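Local coordinates for protein glycosyl Hydrolase (Clostridium thermocellum, PDB 6G1I) that probably hydrolyses the glycosidic bonds of cellulose as the catalytic domain of a dockerin-bearing endoglucanase, and carries a manganese site, at residues 184-190 with 213-219. Sequence-based numbering, arbitrary orientation.
Sequences ADETAAL and VDRSNPW
The C-terminal tail of this Cel124 catalytic domain wraps back over helix 177-196, and segment 213-219, part of the loop after that helix, is held against helical turns 184-190. Closest backbone approach pairs Ala189 with Pro218, CA to CA 4.7 Å; small alanines permit it. Ala189 CB packs on Pro218 CB (3.7 Å) and Arg215 CB (3.6 Å), while Ala188 CB sits over the six-membered ring of Trp219 in a CH-pi contact, 3.5 Å from its centroid. Trp219 (chi1 m, chi2 97°) donates NE1 to Asp185 OD1 at 2.8 Å, and its side chain continues onto helices 62-77 and 157-169, so the tail closes over the helical core of this lysozyme-clan domain. Arg215, with chi1 p and chi3 p, curls back to Glu186 (chi1 t) in a two-pronged salt bridge: NE to OE1 2.8 Å, NH2 to OE2 2.9 Å. An Asx turn shapes the loop, Ser216 N donating to Asp214 OD1 (2.9 Å). One water donates to Ala189 O and Asp214 O, 2.8 Å each; nearby, Val213 CG2 meets Leu190 CD2 at 4.1 Å.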
loop_
_atom_site.group_PDB
_atom_site.type_symbol
_atom_site.label_atom_id
_atom_site.label_comp_id
_atom_site.label_asym_id
_atom_site.label_seq_id
_atom_site.Cartn_x
_atom_site.Cartn_y
_atom_site.Cartn_z
ATOM N N ALA A 184 6.456 7.776 6.364
ATOM C CA ALA A 184 5.221 7.332 7.051
ATOM C C ALA A 184 4.276 8.488 7.356
ATOM O O ALA A 184 3.084 8.399 7.066
ATOM C CB ALA A 184 5.569 6.585 8.302
ATOM N N ASP A 185 4.784 9.547 8.005
ATOM C CA ASP A 185 3.891 10.662 8.337
ATOM C C ASP A 185 3.354 11.271 7.064
ATOM O O ASP A 185 2.193 11.680 6.989
ATOM C CB ASP A 185 4.607 11.692 9.203
ATOM C CG ASP A 185 4.985 11.200 10.582
ATOM O OD1 ASP A 185 4.459 10.154 11.011
ATOM O OD2 ASP A 185 5.825 11.878 11.210
ATOM N N GLU A 186 4.196 11.360 6.016
ATOM C CA GLU A 186 3.738 11.884 4.746
ATOM C C GLU A 186 2.626 11.036 4.180
ATOM O O GLU A 186 1.645 11.561 3.645
ATOM C CB GLU A 186 4.934 11.987 3.776
ATOM C CG GLU A 186 4.598 12.658 2.487
ATOM C CD GLU A 186 4.348 14.165 2.554
ATOM O OE1 GLU A 186 4.609 14.791 3.630
ATOM O OE2 GLU A 186 3.900 14.732 1.524
ATOM N N THR A 187 2.763 9.707 4.220
ATOM C CA THR A 187 1.677 8.796 3.747
ATOM C C THR A 187 0.370 9.118 4.437
ATOM O O THR A 187 -0.688 9.240 3.808
ATOM C CB THR A 187 2.101 7.359 3.989
ATOM O OG1 THR A 187 3.218 7.033 3.162
ATOM C CG2 THR A 187 0.989 6.395 3.606
ATOM N N ALA A 188 0.400 9.247 5.746
ATOM C CA ALA A 188 -0.816 9.558 6.530
ATOM C C ALA A 188 -1.396 10.886 6.078
ATOM O O ALA A 188 -2.617 11.003 5.896
ATOM C CB ALA A 188 -0.470 9.554 8.029
ATOM N N ALA A 189 -0.543 11.885 5.910
ATOM C CA ALA A 189 -1.013 13.211 5.505
ATOM C C ALA A 189 -1.631 13.201 4.119
ATOM O O ALA A 189 -2.705 13.784 3.880
ATOM C CB ALA A 189 0.167 14.175 5.516
ATOM N N LEU A 190 -0.970 12.528 3.179
ATOM C CA LEU A 190 -1.480 12.450 1.825
ATOM C C LEU A 190 -2.808 11.752 1.805
ATOM O O LEU A 190 -3.756 12.156 1.099
ATOM C CB LEU A 190 -0.495 11.684 0.931
ATOM C CG LEU A 190 0.859 12.398 0.712
ATOM C CD1 LEU A 190 1.851 11.402 0.121
ATOM C CD2 LEU A 190 0.757 13.641 -0.164
ATOM N N VAL A 213 -1.383 20.023 1.043
ATOM C CA VAL A 213 -1.651 18.987 2.035
ATOM C C VAL A 213 -1.337 19.497 3.441
ATOM O O VAL A 213 -0.271 20.047 3.651
ATOM C CB VAL A 213 -0.818 17.755 1.730
ATOM C CG1 VAL A 213 -0.938 16.703 2.790
ATOM C CG2 VAL A 213 -1.234 17.184 0.394
ATOM N N ASP A 214 -2.273 19.271 4.365
ATOM C CA ASP A 214 -2.031 19.497 5.792
ATOM C C ASP A 214 -1.226 18.308 6.291
ATOM O O ASP A 214 -1.786 17.201 6.412
ATOM C CB ASP A 214 -3.346 19.616 6.552
ATOM C CG ASP A 214 -3.197 19.760 8.042
ATOM O OD1 ASP A 214 -2.052 19.693 8.557
ATOM O OD2 ASP A 214 -4.240 19.998 8.692
ATOM N N ARG A 215 0.053 18.502 6.623
ATOM C CA ARG A 215 0.884 17.406 7.109
ATOM C C ARG A 215 1.201 17.526 8.589
ATOM O O ARG A 215 2.096 16.879 9.122
ATOM C CB ARG A 215 2.109 17.142 6.195
ATOM C CG ARG A 215 2.992 18.308 5.951
ATOM C CD ARG A 215 4.090 18.035 5.016
ATOM N NE ARG A 215 3.752 17.460 3.718
ATOM C CZ ARG A 215 3.174 18.090 2.707
ATOM N NH1 ARG A 215 2.885 19.397 2.765
ATOM N NH2 ARG A 215 2.848 17.419 1.616
ATOM N N SER A 216 0.423 18.326 9.303
ATOM C CA SER A 216 0.600 18.502 10.728
ATOM C C SER A 216 -0.369 17.587 11.523
ATOM O O SER A 216 -1.567 17.495 11.231
ATOM C CB SER A 216 0.320 19.952 11.118
ATOM O OG SER A 216 0.359 20.179 12.504
ATOM N N ASN A 217 0.152 16.874 12.516
ATOM C CA ASN A 217 -0.635 15.856 13.222
ATOM C C ASN A 217 -1.384 14.954 12.217
ATOM O O ASN A 217 -2.602 14.776 12.319
ATOM C CB ASN A 217 -1.533 16.440 14.245
ATOM C CG ASN A 217 -2.106 15.362 15.151
ATOM O OD1 ASN A 217 -1.673 14.189 15.249
ATOM N ND2 ASN A 217 -3.125 15.776 15.855
ATOM N N PRO A 218 -0.674 14.339 11.305
ATOM C CA PRO A 218 -1.352 13.671 10.148
ATOM C C PRO A 218 -2.039 12.386 10.505
ATOM O O PRO A 218 -2.791 11.882 9.650
ATOM C CB PRO A 218 -0.189 13.471 9.159
ATOM C CG PRO A 218 0.981 13.284 10.019
ATOM C CD PRO A 218 0.795 14.295 11.131
ATOM N N TRP A 219 -1.762 11.806 11.668
ATOM C CA TRP A 219 -2.414 10.549 12.071
ATOM C C TRP A 219 -3.775 10.743 12.668
ATOM O O TRP A 219 -4.500 9.777 12.885
ATOM C CB TRP A 219 -1.481 9.754 13.006
ATOM C CG TRP A 219 -0.257 9.285 12.303
ATOM C CD1 TRP A 219 0.979 9.883 12.284
ATOM C CD2 TRP A 219 -0.152 8.189 11.430
ATOM N NE1 TRP A 219 1.839 9.210 11.473
ATOM C CE2 TRP A 219 1.167 8.145 10.938
ATOM C CE3 TRP A 219 -1.056 7.208 11.011
ATOM C CZ2 TRP A 219 1.586 7.173 10.037
ATOM C CZ3 TRP A 219 -0.629 6.248 10.107
ATOM C CH2 TRP A 219 0.680 6.228 9.625
HETATM O O HOH W 1 -3.918 15.889 5.264
#